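Carbon monoxide dehydrogenase (Thermococcus sp. AM4, PDB 6T7J) oxidises carbon monoxide to carbon dioxide in a nickel-iron-sulfur active site, seen here with cluster C lacking nickel, and passes the electrons to a ferredoxin-type acceptor. Local coordinates at the interface of chains A and B. Sequence-based numbering; all coordinates share one arbitrary frame. Chains: chain A/B, Carbon monoxide dehydrogenase.

Contact 1: the interface of chains A and B. Residues chain A 453, 455, 555-556, 578; chain B 59-60.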
ATOM      1  N   ASN A 453      16.411  14.180   9.768  1.00 50.76           N
ATOM      2  CA  ASN A 453      16.585  14.340   8.332  1.00 45.98           C
ATOM      3  C   ASN A 453      17.842  15.162   8.082  1.00 48.73           C
ATOM      4  O   ASN A 453      17.914  16.322   8.508  1.00 48.94           O
ATOM      5  CB  ASN A 453      15.357  15.014   7.715  1.00 48.28           C
ATOM      6  CG  ASN A 453      15.318  14.900   6.200  1.00 46.82           C
ATOM      7  OD1 ASN A 453      16.343  15.014   5.526  1.00 44.09           O
ATOM      8  ND2 ASN A 453      14.125  14.688   5.656  1.00 46.65           N
ATOM      9  N   LYS A 455      18.749  16.846   5.764  1.00 48.77           N
ATOM     10  CA  LYS A 455      18.523  18.088   5.033  1.00 46.79           C
ATOM     11  C   LYS A 455      18.478  19.286   5.970  1.00 49.14           C
ATOM     12  O   LYS A 455      18.791  20.408   5.557  1.00 52.83           O
ATOM     13  CB  LYS A 455      17.230  17.995   4.224  1.00 43.65           C
ATOM     14  CG  LYS A 455      17.263  16.936   3.140  1.00 41.58           C
ATOM     15  CD  LYS A 455      15.940  16.844   2.414  1.00 44.80           C
ATOM     16  CE  LYS A 455      16.016  15.848   1.271  1.00 51.03           C
ATOM     17  NZ  LYS A 455      15.038  16.170   0.193  1.00 58.75           N
ATOM     18  N   TRP A 555      11.187  15.553  10.423  1.00 44.76           N
ATOM     19  CA  TRP A 555      10.631  14.270  10.019  1.00 46.29           C
ATOM     20  C   TRP A 555      11.217  13.803   8.686  1.00 43.22           C
ATOM     21  O   TRP A 555      11.690  14.595   7.867  1.00 46.20           O
ATOM     22  CB  TRP A 555       9.108  14.356   9.914  1.00 40.51           C
ATOM     23  CG  TRP A 555       8.633  15.147   8.734  1.00 43.36           C
ATOM     24  CD1 TRP A 555       8.395  16.489   8.688  1.00 42.76           C
ATOM     25  CD2 TRP A 555       8.335  14.640   7.424  1.00 47.87           C
ATOM     26  NE1 TRP A 555       7.971  16.851   7.432  1.00 44.91           N
ATOM     27  CE2 TRP A 555       7.925  15.736   6.638  1.00 44.81           C
ATOM     28  CE3 TRP A 555       8.372  13.369   6.842  1.00 39.99           C
ATOM     29  CZ2 TRP A 555       7.557  15.598   5.301  1.00 42.18           C
ATOM     30  CZ3 TRP A 555       8.009  13.235   5.516  1.00 43.82           C
ATOM     31  CH2 TRP A 555       7.607  14.343   4.759  1.00 41.33           C
ATOM     32  N   MET A 556      11.180  12.483   8.481  1.00 44.99           N
ATOM     33  CA  MET A 556      11.562  11.889   7.200  1.00 45.98           C
ATOM     34  C   MET A 556      10.736  10.676   6.800  1.00 47.43           C
ATOM     35  O   MET A 556      10.658  10.385   5.600  1.00 50.80           O
ATOM     36  CB  MET A 556      13.045  11.490   7.203  1.00 44.54           C
ATOM     37  CG  MET A 556      13.395  10.334   8.136  1.00 52.37           C
ATOM     38  SD  MET A 556      13.204   8.687   7.412  1.00 57.26           S
ATOM     39  CE  MET A 556      13.226   7.669   8.889  1.00 49.18           C
ATOM     40  N   VAL A 578      10.061  19.965   8.042  1.00 42.55           N
ATOM     41  CA  VAL A 578      10.540  19.518   6.739  1.00 39.71           C
ATOM     42  C   VAL A 578       9.377  19.637   5.765  1.00 45.62           C
ATOM     43  O   VAL A 578       8.252  19.235   6.083  1.00 45.55           O
ATOM     44  CB  VAL A 578      11.081  18.076   6.790  1.00 47.83           C
ATOM     45  CG1 VAL A 578      11.385  17.561   5.392  1.00 42.77           C
ATOM     46  CG2 VAL A 578      12.326  18.008   7.666  1.00 47.02           C
TER
ATOM     47  N   ALA B  59      11.485  11.153   3.135  1.00 51.81           N
ATOM     48  CA  ALA B  59      11.796  12.542   2.903  1.00 45.88           C
ATOM     49  C   ALA B  59      13.258  12.858   2.725  1.00 46.77           C
ATOM     50  O   ALA B  59      13.586  13.971   2.432  1.00 51.19           O
ATOM     51  CB  ALA B  59      11.175  13.414   3.958  1.00 42.98           C
ATOM     52  N   MET B  60      14.140  11.911   2.968  1.00 44.69           N
ATOM     53  CA  MET B  60      15.542  12.134   2.649  1.00 47.20           C
ATOM     54  C   MET B  60      15.824  11.998   1.161  1.00 43.99           C
ATOM     55  O   MET B  60      16.914  12.370   0.714  1.00 45.07           O
ATOM     56  CB  MET B  60      16.420  11.160   3.430  1.00 44.19           C
ATOM     57  CG  MET B  60      16.109  11.085   4.912  1.00 42.51           C
ATOM     58  SD  MET B  60      17.426  10.273   5.834  1.00 44.93           S
ATOM     59  CE  MET B  60      17.297   8.593   5.226  1.00 38.66           C
TER

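Contact 2: the interface of chains A and B. Residues chain A 98, 101-102, 105, 194; chain B 195, 198-199.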
ATOM      1  N   ALA A  98       0.665   1.377   7.723  1.00 43.28           N
ATOM      2  CA  ALA A  98       0.968  -0.046   7.614  1.00 43.23           C
ATOM      3  C   ALA A  98       2.103  -0.452   8.545  1.00 44.95           C
ATOM      4  O   ALA A  98       2.050  -1.519   9.167  1.00 47.06           O
ATOM      5  CB  ALA A  98       1.318  -0.394   6.168  1.00 39.99           C
ATOM      6  N   SER A 101       0.727  -0.537  11.966  1.00 45.18           N
ATOM      7  CA  SER A 101      -0.237  -1.619  12.097  1.00 44.55           C
ATOM      8  C   SER A 101       0.450  -2.972  12.222  1.00 48.35           C
ATOM      9  O   SER A 101      -0.000  -3.825  12.989  1.00 49.64           O
ATOM     10  CB  SER A 101      -1.184  -1.621  10.905  1.00 49.16           C
ATOM     11  OG  SER A 101      -1.772  -2.901  10.766  1.00 60.96           O
ATOM     12  N   ASP A 102       1.529  -3.195  11.470  1.00 45.88           N
ATOM     13  CA  ASP A 102       2.258  -4.456  11.597  1.00 45.14           C
ATOM     14  C   ASP A 102       2.950  -4.552  12.953  1.00 47.51           C
ATOM     15  O   ASP A 102       3.003  -5.634  13.558  1.00 47.91           O
ATOM     16  CB  ASP A 102       3.268  -4.595  10.459  1.00 48.41           C
ATOM     17  CG  ASP A 102       2.859  -5.650   9.441  1.00 50.85           C
ATOM     18  OD1 ASP A 102       1.732  -6.178   9.547  1.00 49.34           O
ATOM     19  OD2 ASP A 102       3.668  -5.954   8.538  1.00 49.64           O
ATOM     20  N   ARG A 105       0.294  -5.506  15.212  1.00 43.32           N
ATOM     21  CA  ARG A 105      -0.126  -6.880  14.950  1.00 49.53           C
ATOM     22  C   ARG A 105       0.804  -7.879  15.619  1.00 45.28           C
ATOM     23  O   ARG A 105       0.348  -8.886  16.173  1.00 51.11           O
ATOM     24  CB  ARG A 105      -0.185  -7.130  13.442  1.00 47.88           C
ATOM     25  CG  ARG A 105      -1.038  -8.321  13.034  1.00 39.32           C
ATOM     26  CD  ARG A 105      -0.718  -8.765  11.614  1.00 43.26           C
ATOM     27  NE  ARG A 105      -0.483  -7.634  10.719  1.00 42.10           N
ATOM     28  CZ  ARG A 105      -1.418  -7.074   9.958  1.00 45.71           C
ATOM     29  NH1 ARG A 105      -1.113  -6.048   9.176  1.00 43.20           N
ATOM     30  NH2 ARG A 105      -2.660  -7.535   9.978  1.00 47.59           N
ATOM     31  N   ASP A 194      -6.222  -2.608   8.096  1.00 45.94           N
ATOM     32  CA  ASP A 194      -5.685  -3.163   6.858  1.00 44.92           C
ATOM     33  C   ASP A 194      -6.563  -2.809   5.667  1.00 44.30           C
ATOM     34  O   ASP A 194      -6.050  -2.576   4.566  1.00 45.43           O
ATOM     35  CB  ASP A 194      -5.534  -4.679   6.982  1.00 44.26           C
ATOM     36  CG  ASP A 194      -4.513  -5.081   8.034  1.00 51.55           C
ATOM     37  OD1 ASP A 194      -3.808  -4.191   8.556  1.00 47.43           O
ATOM     38  OD2 ASP A 194      -4.414  -6.290   8.339  1.00 59.54           O
TER
ATOM     39  N   ARG B 195      -4.007  -8.027   4.856  1.00 42.29           N
ATOM     40  CA  ARG B 195      -2.759  -8.131   5.601  1.00 44.51           C
ATOM     41  C   ARG B 195      -1.562  -8.238   4.664  1.00 48.19           C
ATOM     42  O   ARG B 195      -0.509  -7.657   4.933  1.00 48.27           O
ATOM     43  CB  ARG B 195      -2.790  -9.326   6.552  1.00 41.90           C
ATOM     44  CG  ARG B 195      -1.482  -9.496   7.313  1.00 38.14           C
ATOM     45  CD  ARG B 195      -1.341 -10.863   7.943  1.00 43.65           C
ATOM     46  NE  ARG B 195      -0.114 -10.953   8.730  1.00 50.27           N
ATOM     47  CZ  ARG B 195       0.142 -11.915   9.609  1.00 51.20           C
ATOM     48  NH1 ARG B 195       1.285 -11.915  10.280  1.00 55.05           N
ATOM     49  NH2 ARG B 195      -0.747 -12.880   9.815  1.00 55.10           N
ATOM     50  N   CYS B 198      -0.918  -4.748   3.249  1.00 44.31           N
ATOM     51  CA  CYS B 198      -0.363  -3.872   4.273  1.00 39.23           C
ATOM     52  C   CYS B 198       1.068  -4.266   4.624  1.00 48.05           C
ATOM     53  O   CYS B 198       1.909  -3.399   4.893  1.00 41.68           O
ATOM     54  CB  CYS B 198      -1.267  -3.893   5.506  1.00 43.65           C
ATOM     55  SG  CYS B 198      -0.509  -3.333   7.034  1.00 51.14           S
ATOM     56  N   GLU B 199       1.375  -5.568   4.601  1.00 48.46           N
ATOM     57  CA  GLU B 199       2.739  -6.001   4.878  1.00 43.08           C
ATOM     58  C   GLU B 199       3.687  -5.598   3.761  1.00 46.02           C
ATOM     59  O   GLU B 199       4.859  -5.313   4.027  1.00 43.24           O
ATOM     60  CB  GLU B 199       2.807  -7.514   5.098  1.00 44.26           C
ATOM     61  CG  GLU B 199       4.243  -8.032   5.252  1.00 44.44           C
ATOM     62  CD  GLU B 199       4.326  -9.416   5.864  1.00 46.72           C
ATOM     63  OE1 GLU B 199       5.417 -10.023   5.804  1.00 45.27           O
ATOM     64  OE2 GLU B 199       3.309  -9.894   6.409  1.00 48.90           O
TER

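Contact 3: the interface of chains A and B. Residues chain A 57, 91, 201, 205; chain B 95-96, 99, 558.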
ATOM      1  N   ASN A  57       2.886   5.415 -11.115  1.00 50.15           N
ATOM      2  CA  ASN A  57       1.866   4.457 -10.760  1.00 47.04           C
ATOM      3  C   ASN A  57       1.455   3.481 -11.844  1.00 53.25           C
ATOM      4  O   ASN A  57       0.702   2.573 -11.595  1.00 50.51           O
ATOM      5  CB  ASN A  57       0.667   5.149 -10.144  1.00 43.17           C
ATOM      6  CG  ASN A  57       0.971   5.708  -8.789  1.00 44.81           C
ATOM      7  OD1 ASN A  57       2.088   5.721  -8.371  1.00 44.56           O
ATOM      8  ND2 ASN A  57      -0.026   6.175  -8.114  1.00 48.37           N
ATOM      9  N   ARG A  91      -0.164   7.484  -0.557  1.00 40.15           N
ATOM     10  CA  ARG A  91       0.642   6.275  -0.412  1.00 43.78           C
ATOM     11  C   ARG A  91       1.640   6.406   0.733  1.00 44.37           C
ATOM     12  O   ARG A  91       1.945   5.412   1.405  1.00 43.93           O
ATOM     13  CB  ARG A  91       1.349   5.943  -1.725  1.00 46.84           C
ATOM     14  CG  ARG A  91       0.392   5.448  -2.799  1.00 41.94           C
ATOM     15  CD  ARG A  91       1.075   4.561  -3.823  1.00 39.29           C
ATOM     16  NE  ARG A  91       0.103   3.992  -4.753  1.00 44.93           N
ATOM     17  CZ  ARG A  91       0.420   3.378  -5.888  1.00 46.47           C
ATOM     18  NH1 ARG A  91       1.691   3.246  -6.240  1.00 47.52           N
ATOM     19  NH2 ARG A  91      -0.538   2.895  -6.671  1.00 44.91           N
ATOM     20  N   MET A 201      -4.125   2.043  -1.312  1.00 45.48           N
ATOM     21  CA  MET A 201      -3.398   1.464  -2.444  1.00 38.60           C
ATOM     22  C   MET A 201      -4.296   1.291  -3.668  1.00 45.36           C
ATOM     23  O   MET A 201      -3.812   1.332  -4.805  1.00 45.89           O
ATOM     24  CB  MET A 201      -2.767   0.129  -2.048  1.00 40.04           C
ATOM     25  CG  MET A 201      -1.625   0.266  -1.049  1.00 43.03           C
ATOM     26  SD  MET A 201      -0.536   1.658  -1.425  1.00 44.51           S
ATOM     27  CE  MET A 201       0.233   1.088  -2.943  1.00 41.58           C
ATOM     28  N   HIS A 205      -4.236   3.722  -7.415  1.00 43.69           N
ATOM     29  CA  HIS A 205      -4.081   2.971  -8.653  1.00 46.50           C
ATOM     30  C   HIS A 205      -4.547   3.816  -9.833  1.00 47.56           C
ATOM     31  O   HIS A 205      -5.414   4.686  -9.693  1.00 42.57           O
ATOM     32  CB  HIS A 205      -4.882   1.669  -8.570  1.00 41.40           C
ATOM     33  CG  HIS A 205      -4.619   0.711  -9.689  1.00 39.42           C
ATOM     34  ND1 HIS A 205      -5.154   0.872 -10.949  1.00 43.29           N
ATOM     35  CD2 HIS A 205      -3.902  -0.437  -9.729  1.00 40.92           C
ATOM     36  CE1 HIS A 205      -4.764  -0.126 -11.720  1.00 44.60           C
ATOM     37  NE2 HIS A 205      -4.004  -0.935 -11.004  1.00 42.14           N
TER
ATOM     38  N   ALA B  95      -0.452  -2.615  -5.000  1.00 35.30           N
ATOM     39  CA  ALA B  95      -1.547  -1.815  -5.542  1.00 41.55           C
ATOM     40  C   ALA B  95      -2.469  -2.648  -6.430  1.00 41.94           C
ATOM     41  O   ALA B  95      -3.697  -2.490  -6.380  1.00 36.52           O
ATOM     42  CB  ALA B  95      -0.990  -0.620  -6.312  1.00 40.03           C
ATOM     43  N   GLY B  96      -1.904  -3.541  -7.245  1.00 41.17           N
ATOM     44  CA  GLY B  96      -2.751  -4.391  -8.075  1.00 40.06           C
ATOM     45  C   GLY B  96      -3.604  -5.343  -7.252  1.00 40.94           C
ATOM     46  O   GLY B  96      -4.817  -5.487  -7.485  1.00 42.25           O
ATOM     47  N   ALA B  99      -6.422  -3.334  -5.683  1.00 42.02           N
ATOM     48  CA  ALA B  99      -7.524  -3.045  -6.594  1.00 41.48           C
ATOM     49  C   ALA B  99      -8.437  -4.257  -6.744  1.00 44.49           C
ATOM     50  O   ALA B  99      -9.668  -4.156  -6.600  1.00 45.18           O
ATOM     51  CB  ALA B  99      -6.978  -2.604  -7.951  1.00 45.25           C
ATOM     52  N   GLU B 558      -0.752  -1.744 -12.426  1.00 41.10           N
ATOM     53  CA  GLU B 558      -0.216  -2.522 -11.314  1.00 42.92           C
ATOM     54  C   GLU B 558      -1.005  -3.811 -11.113  1.00 43.57           C
ATOM     55  O   GLU B 558      -0.452  -4.820 -10.645  1.00 45.42           O
ATOM     56  CB  GLU B 558      -0.212  -1.670 -10.042  1.00 42.24           C
ATOM     57  CG  GLU B 558       0.750  -0.484 -10.099  1.00 41.17           C
ATOM     58  CD  GLU B 558       0.420   0.606  -9.088  1.00 45.44           C
ATOM     59  OE1 GLU B 558       1.333   1.032  -8.348  1.00 43.87           O
ATOM     60  OE2 GLU B 558      -0.751   1.040  -9.030  1.00 44.24           O
TER
HETATM   61  O   HOH W   1      -1.665   1.311 -11.366  1.00 38.06           O

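Contact 1: the interface of chains A and B
The methyl group of B:Ala59 lies over the six-membered ring of A:Trp555, with CB 3.5 Å from ring atom CZ3, in a CH-pi contact. A:Val578 CG1 leans over the same face nearer the rim. At the indole edge, A:Trp555 NE1 donates to A:Val578 O at 2.8 Å, tilted out of the ring plane, which is likely to limit the ring's rotation. The second flat group, the amide of A:Asn453, is held at both ends: OD1 accepts from the backbone N of A:Lys455 at 3.0 Å, while ND2 points in plane at A:Trp555 O. ND2 also makes a weak hydrogen bond to B:Ala59 O. CG anti to the backbone N (chi1 -166°) carries the amide towards chain B, where it passes B:Met60 in the opposite direction; B:Met60 CG packs on A:Met556 CB at 3.8 Å. The strong link is B:Ala59 N to A:Met556 O, 2.7 Å, nearly straight and on a carbonyl lone pair. A leucine in place of A:Asn453 would probably leave A:Lys455 N and A:Trp555 O without their amide partner and remove the weak link to B:Ala59 O. In the fold, loops of the two subunits meet here: B:Ala59 belongs to the cysteine-rich loop around the [4Fe-4S] cluster, and A:Met556 to the cluster C pocket.

Contact 2: the interface of chains A and B
The aliphatic stem of B:Arg195 lies across the face of the A:Arg105 guanidinium at the dimer interface of this nickel-iron CO dehydrogenase, where helix 81-115 of chain A meets helix 193-203 of chain B; the first turn of chain A's own helix 193-203 joins in through A:Asp194. The two guanidinium planes are 13° apart, but the groups are displaced: B:Arg195 CG sits over the centre of the A:Arg105 guanidinium, 3.6 Å from CZ, and A:Arg105 CD lies over the rim of the other. Hydrocarbon thus covers part of each cationic plane. B:Arg195 reaches this far because its chain is extended from CG to NE, with CG anti to the backbone N (chi1 178°). A:Arg105 instead bends at chi3 (-39°), which turns its guanidinium between two acids of its own subunit. NE and NH1 of A:Arg105 both grip OD1 of A:Asp102, NE at 2.9 Å, while NH2 runs straight to the syn lone pair of A:Asp194 OD2 at 2.7 Å. These salt bridges fix the guanidinium plane against the B:Arg195 stem and would probably offset the closeness of two positive groups. B:Cys198 SG lies in the guanidinium plane at the NH1 corner, between the two carboxylates, 3.5 Å from A:Arg105 NH1, and also touches A:Ala98 CB at 3.6 Å. The same methyl meets the backbone O of B:Cys198 at 3.3 Å, so the helices approach closely here. Beside them A:Asp102 OD2 packs on B:Glu199 CA, 3.8 Å away.

Contact 3: the interface of chains A and B
The charged link between A:Arg91 and B:Glu558 joins the subunits of this prismane/CO dehydrogenase family member, between helix 81-115 of one chain and the first residue of helix 558-569 of the other. The salt bridge is end-on: A:Arg91 NH1 donates to B:Glu558 OE1 at 3.1 Å and NH2 to OE2 at 3.0 Å, each oxygen using its syn lone pair, with the two planes 22° apart. The NH2 bond lies in the guanidinium plane, the NH1 bond is tilted from it, and both are bent at the hydrogen. The two side chains come from opposite directions, A:Arg91 extended from CG to NE and B:Glu558 beyond CG. Contacts on both faces hold the orientation of the guanidinium: A:Asn57 ND2 sits over the centre of one face and A:Met201 CE nearer the rim of the other. Water 1 adds a bridge, 2.7 Å from the backbone O of A:Asn57 and 2.5 Å from B:Glu558 OE2, and rests over the face of the A:His205 imidazole. Apolar packing completes the patch. Ring carbon CD2 of A:His205, placed with CG anti to the backbone N (chi1 -170°), meets B:Glu558 CB at 3.9 Å as the two side chains slide past in opposite directions. B:Ala95 CB touches A:Met201 CE at 4.0 Å and lies 3.6 Å from A:Arg91 NH2.

The centres of the C-alpha atoms of contacts 2 and 3 are about 16 Å apart; on the same measure, contact 1 lies about 24 Å from contact 2 and 25 Å from contact 3. Contacts 2 and 3 both use helices 81-115 and 193-203, contributed by both chains and packing round the two-fold. Contacts 1 and 3 share, with the chains exchanged, the cysteine-rich loop (B:Ala59, A:Asn57) and the segment at the cluster C pocket (A:Met556, B:Glu558). The dimer therefore places the [4Fe-4S] loop of one subunit beside the active-site segment of the other, consistent with the inter-subunit electron route of this family.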